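Local coordinates for glutathione s-transferase (Oryza sativa, PDB 1OYJ) that catalyses the conjugation of reduced glutathione to a wide range of hydrophobic electrophiles, herbicides among them, as a tau-class glutathione transferase, at the interface of chains A and B. Sequence-based numbering; all coordinates share one arbitrary frame. Chains: chain A/B, glutathione s-transferase.

Contact 1: the interface of chains A and B. Residues chain A 64-66, 75; chain B 98-99, 102.
B:Tyr99 swings its ring clear of helix 97-124, CG opposite the backbone N (chi1 -164°), and onto strand 64-67 of chain A, where A:Arg64, bent at its third torsion (chi3 -75°), folds its guanidinium over the same ring. This is part of the subunit interface of a tau-class glutathione transferase, in which the thioredoxin-like N-terminal domain of one chain meets the helical domain of the other. Guanidinium and phenol planes lie 13° apart, a cation-pi stack with NE 4.0 Å from the centroid of the B:Tyr99 ring and CZ over CG. Arginine suits the place because its flat, charged group can cover an aromatic face, while its CB packs against CE1 of the same ring at 3.6 Å. The phenol OH of B:Tyr99 donates a hydrogen bond to the backbone O of A:Pro65, 2.6 Å away and slightly tilted from the carbonyl plane. A phenylalanine in place of B:Tyr99 would probably keep the stack but leave the A:Pro65 carbonyl without this donor. A:Val66 runs antiparallel alongside the tyrosine, CG2 touching CE1, and its CG1 reaches CB of B:Ala102 at 3.9 Å. CG2 of A:Val66 lies over one face of the A:Tyr75 ring, whose edge turns to the backbone between B:Ala98 and B:Tyr99, CD1 lying 3.5 Å from the B:Ala98 O. The small alanines let this ring come close to the helix.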
# COMPACT_ATOMS: atom_id res chain seq x y z
N ARG A 64 13.11 -17.01 5.09
CA ARG A 64 11.69 -16.62 5.12
C ARG A 64 11.46 -15.38 4.26
O ARG A 64 12.17 -14.42 4.46
CB ARG A 64 11.34 -16.25 6.52
CG ARG A 64 11.45 -17.41 7.54
CD ARG A 64 10.52 -17.20 8.71
NE ARG A 64 11.02 -16.17 9.62
CZ ARG A 64 10.40 -15.84 10.73
NH1 ARG A 64 9.27 -16.43 11.05
NH2 ARG A 64 10.91 -14.92 11.52
N PRO A 65 10.57 -15.44 3.29
CA PRO A 65 10.35 -14.33 2.35
C PRO A 65 9.45 -13.21 2.84
O PRO A 65 8.55 -13.43 3.62
CB PRO A 65 9.72 -15.01 1.14
CG PRO A 65 8.84 -16.08 1.77
CD PRO A 65 9.71 -16.61 2.98
N VAL A 66 9.75 -12.00 2.35
CA VAL A 66 8.99 -10.80 2.57
C VAL A 66 8.95 -10.16 1.17
O VAL A 66 10.04 -9.95 0.54
CB VAL A 66 9.72 -9.86 3.51
CG1 VAL A 66 8.82 -8.63 3.81
CG2 VAL A 66 10.04 -10.50 4.84
N TYR A 75 9.90 -3.61 7.13
CA TYR A 75 10.49 -4.77 7.76
C TYR A 75 11.93 -4.51 8.19
O TYR A 75 12.36 -4.90 9.30
CB TYR A 75 10.31 -6.05 6.90
CG TYR A 75 10.93 -7.32 7.49
CD1 TYR A 75 10.31 -7.99 8.54
CD2 TYR A 75 12.17 -7.79 7.05
CE1 TYR A 75 10.89 -9.15 9.09
CE2 TYR A 75 12.75 -8.92 7.61
CZ TYR A 75 12.12 -9.59 8.62
OH TYR A 75 12.71 -10.72 9.13
N ALA B 98 8.35 -8.88 14.03
CA ALA B 98 8.75 -8.17 12.84
C ALA B 98 8.19 -8.88 11.61
O ALA B 98 7.59 -8.27 10.76
CB ALA B 98 10.31 -8.13 12.78
N TYR B 99 8.38 -10.20 11.59
CA TYR B 99 7.91 -11.01 10.48
C TYR B 99 6.38 -11.07 10.47
O TYR B 99 5.75 -11.06 9.44
CB TYR B 99 8.55 -12.43 10.51
CG TYR B 99 8.39 -13.13 9.21
CD1 TYR B 99 9.25 -12.89 8.15
CD2 TYR B 99 7.39 -14.05 9.01
CE1 TYR B 99 9.09 -13.51 6.94
CE2 TYR B 99 7.21 -14.68 7.80
CZ TYR B 99 8.05 -14.40 6.75
OH TYR B 99 7.91 -15.02 5.53
N ALA B 102 5.14 -7.89 8.85
CA ALA B 102 5.29 -7.84 7.42
C ALA B 102 4.26 -8.70 6.75
O ALA B 102 3.61 -8.28 5.82
CB ALA B 102 6.71 -8.28 7.04

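Contact 2: the interface of chains A and B. Residues chain A 66-67, 71, 75; chain B 102, 105-106.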
# COMPACT_ATOMS: atom_id res chain seq x y z
N VAL A 66 9.75 -12.00 2.35
CA VAL A 66 8.99 -10.80 2.57
C VAL A 66 8.95 -10.16 1.17
O VAL A 66 10.04 -9.95 0.54
CB VAL A 66 9.72 -9.86 3.51
CG1 VAL A 66 8.82 -8.63 3.81
CG2 VAL A 66 10.04 -10.50 4.84
N SER A 67 7.74 -10.00 0.63
CA SER A 67 7.53 -9.37 -0.64
C SER A 67 6.84 -7.99 -0.46
O SER A 67 6.29 -7.71 0.62
CB SER A 67 6.72 -10.30 -1.51
OG SER A 67 7.40 -11.54 -1.73
N VAL A 71 6.69 -2.97 2.08
CA VAL A 71 6.58 -3.90 3.17
C VAL A 71 8.03 -4.29 3.63
O VAL A 71 8.31 -4.30 4.83
CB VAL A 71 5.68 -5.18 2.79
CG1 VAL A 71 5.73 -6.23 3.96
CG2 VAL A 71 4.26 -4.78 2.52
N TYR A 75 9.90 -3.61 7.13
CA TYR A 75 10.49 -4.77 7.76
C TYR A 75 11.93 -4.51 8.19
O TYR A 75 12.36 -4.90 9.30
CB TYR A 75 10.31 -6.05 6.90
CG TYR A 75 10.93 -7.32 7.49
CD1 TYR A 75 10.31 -7.99 8.54
CD2 TYR A 75 12.17 -7.79 7.05
CE1 TYR A 75 10.89 -9.15 9.09
CE2 TYR A 75 12.75 -8.92 7.61
CZ TYR A 75 12.12 -9.59 8.62
OH TYR A 75 12.71 -10.72 9.13
N ALA B 102 5.14 -7.89 8.85
CA ALA B 102 5.29 -7.84 7.42
C ALA B 102 4.26 -8.70 6.75
O ALA B 102 3.61 -8.28 5.82
CB ALA B 102 6.71 -8.28 7.04
N ARG B 105 0.97 -6.81 6.81
CA ARG B 105 0.90 -5.75 5.86
C ARG B 105 0.74 -6.28 4.43
O ARG B 105 0.05 -5.70 3.64
CB ARG B 105 2.16 -4.91 5.95
CG ARG B 105 2.21 -4.13 7.24
CD ARG B 105 3.35 -3.24 7.31
NE ARG B 105 3.31 -2.37 8.45
CZ ARG B 105 4.22 -2.30 9.37
NH1 ARG B 105 4.06 -1.47 10.38
NH2 ARG B 105 5.29 -3.05 9.31
N PHE B 106 1.46 -7.34 4.14
CA PHE B 106 1.35 -8.01 2.83
C PHE B 106 -0.06 -8.42 2.49
O PHE B 106 -0.56 -8.18 1.42
CB PHE B 106 2.22 -9.29 2.80
CG PHE B 106 2.20 -9.97 1.46
CD1 PHE B 106 3.05 -9.56 0.47
CD2 PHE B 106 1.28 -11.01 1.19
CE1 PHE B 106 3.05 -10.15 -0.76
CE2 PHE B 106 1.26 -11.62 -0.03
CZ PHE B 106 2.17 -11.19 -1.04
O HOH W 1 6.51 -4.76 7.22
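The B:Phe106 ring turns its CD1-CE1 side toward the end of strand 64-67 of chain A, with CE1 3.7 Å from CB of A:Ser67 and CD1 at the same distance from the A:Ser67 backbone O. The second flat group, the guanidinium of B:Arg105, holds water 1 at its edge and in its plane; NH2 lies 3.0 Å from that water. The water in turn lies 3.0 Å from the backbone O of A:Val71, bridging the two subunits. B:Arg105 reaches it by an extended chain from CG to NE (chi2 -175°, chi3 172°), a length of methylenes that suits arginine to bring a polar head to the rim while its base stays in apolar contact. A:Val71 fills the middle with both branches. CG1, anti to the backbone N (chi1 174°), rests 3.8 Å from CB of B:Ala102 and 3.5 Å from its backbone O. CG2 points toward the next turn, 4.0 Å from CB of B:Arg105, the two side chains meeting at a slant. Valine is compact and forked, so it can touch successive turns of a helix at once, and the methyl of B:Ala102 lets it approach closely. A:Ser67 is likewise small enough to admit the CE1 corner of the phenylalanine ring against its CB. In the fold, strand 64-67 and the first half of helix 69-79 of the chain A N-terminal domain lie against the N-terminal part of helix 97-124 of chain B.

Contact 3: the interface of chains A and B. Residues chain A 50, 52-53; chain B 106-107, 110, 143.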
# COMPACT_ATOMS: atom_id res chain seq x y z
N ASN A 50 7.44 -16.00 -3.52
CA ASN A 50 6.33 -15.04 -3.71
C ASN A 50 5.26 -15.66 -4.65
O ASN A 50 5.06 -15.16 -5.73
CB ASN A 50 6.90 -13.73 -4.33
CG ASN A 50 5.86 -12.64 -4.50
OD1 ASN A 50 4.76 -12.75 -4.05
ND2 ASN A 50 6.24 -11.55 -5.18
N VAL A 52 2.11 -15.56 -4.63
CA VAL A 52 0.95 -14.78 -4.86
C VAL A 52 1.17 -13.84 -6.03
O VAL A 52 0.35 -13.78 -6.95
CB VAL A 52 0.46 -14.07 -3.51
CG1 VAL A 52 -0.71 -13.29 -3.75
CG2 VAL A 52 0.15 -15.11 -2.42
N HIS A 53 2.29 -13.12 -6.04
CA HIS A 53 2.48 -12.17 -7.06
C HIS A 53 3.53 -12.60 -8.06
O HIS A 53 3.46 -12.20 -9.17
CB HIS A 53 2.92 -10.82 -6.46
CG HIS A 53 1.91 -10.20 -5.57
ND1 HIS A 53 0.63 -9.91 -6.00
CD2 HIS A 53 1.97 -9.81 -4.27
CE1 HIS A 53 -0.05 -9.37 -5.01
NE2 HIS A 53 0.74 -9.28 -3.96
N PHE B 106 1.46 -7.34 4.14
CA PHE B 106 1.35 -8.01 2.83
C PHE B 106 -0.06 -8.42 2.49
O PHE B 106 -0.56 -8.18 1.42
CB PHE B 106 2.22 -9.29 2.80
CG PHE B 106 2.20 -9.97 1.46
CD1 PHE B 106 3.05 -9.56 0.47
CD2 PHE B 106 1.28 -11.01 1.19
CE1 PHE B 106 3.05 -10.15 -0.76
CE2 PHE B 106 1.26 -11.62 -0.03
CZ PHE B 106 2.17 -11.19 -1.04
N TRP B 107 -0.70 -9.10 3.40
CA TRP B 107 -2.08 -9.50 3.17
C TRP B 107 -3.09 -8.37 3.15
O TRP B 107 -4.03 -8.41 2.41
CB TRP B 107 -2.53 -10.66 4.10
CG TRP B 107 -1.81 -11.91 3.67
CD1 TRP B 107 -0.73 -12.46 4.27
CD2 TRP B 107 -2.07 -12.71 2.51
NE1 TRP B 107 -0.26 -13.54 3.56
CE2 TRP B 107 -1.06 -13.72 2.46
CE3 TRP B 107 -3.01 -12.66 1.47
CZ2 TRP B 107 -1.02 -14.71 1.49
CZ3 TRP B 107 -2.95 -13.60 0.49
CH2 TRP B 107 -1.93 -14.62 0.50
N TYR B 110 -2.75 -7.06 -0.21
CA TYR B 110 -3.47 -7.97 -1.12
C TYR B 110 -4.97 -7.70 -1.16
O TYR B 110 -5.57 -7.56 -2.23
CB TYR B 110 -3.22 -9.37 -0.71
CG TYR B 110 -3.87 -10.42 -1.58
CD1 TYR B 110 -3.24 -10.88 -2.74
CD2 TYR B 110 -5.08 -10.98 -1.24
CE1 TYR B 110 -3.81 -11.86 -3.56
CE2 TYR B 110 -5.69 -11.96 -2.08
CZ TYR B 110 -5.02 -12.42 -3.21
OH TYR B 110 -5.62 -13.39 -4.01
N THR B 143 -7.48 -17.94 -2.21
CA THR B 143 -6.13 -17.62 -1.73
C THR B 143 -6.10 -17.03 -0.32
O THR B 143 -5.24 -17.36 0.53
CB THR B 143 -5.54 -16.60 -2.73
OG1 THR B 143 -5.32 -17.27 -3.93
CG2 THR B 143 -4.14 -16.03 -2.30
O HOH W 2 0.20 -7.96 -1.43
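A:Val52 sends its two methyls to the rims of two aromatic side chains of chain B. A chi1 of -180° carries CG1 away from the backbone N to B:Tyr110, whose CE1 it meets at 3.4 Å, while CG2 touches CH2 at the far rim of the B:Trp107 indole at 3.6 Å. A forked aliphatic side chain suits this place, as each branch has its own ring. Within chain B the rings support one another: CD2 of B:Phe106 lies over one indole face near the rim, CZ3 of B:Trp107 lies over the B:Tyr110 ring, and CG2 of B:Thr143 sits at the indole edge. Farther out, the A:His53 imidazole meets the B:Phe106 ring edge-to-face, the planes 61° apart and A:His53 CD2 3.5 Å from B:Phe106 CZ. Histidine adds a polar reach to this aromatic contact: NE2 lies 2.9 Å from water 2, which is in the imidazole plane, and that water is 3.0 Å from the backbone O of B:Phe106 and above its ring. Behind it, OD1 of A:Asn50 accepts the backbone N of A:His53 at 3.2 Å, the donor standing above the amide carbonyl plane of A:Asn50, which probably helps hold the loop's shape. The site joins the loop between helix 44-49 and strand 58-61 of chain A to helices 97-124 and 128-148 of chain B.

Contacts 1 and 2 are nearly continuous, their C-alpha centres about 5 Å apart, and share A:Val66, A:Tyr75 and B:Ala102. Contact 3 lies about 10 Å from contact 2, with which it shares B:Phe106, and about 13 Å from contact 1. Helix 97-124 of chain B runs through all three, meeting strand 64-67 and helix 69-79 in contacts 1 and 2 and the loop after helix 44-49 in contact 3. Because the interface is two-fold symmetric, each contact recurs with the chains exchanged, so the N-terminal domain of each subunit is held against its partner's helical domain, as in the dimers typical of this family.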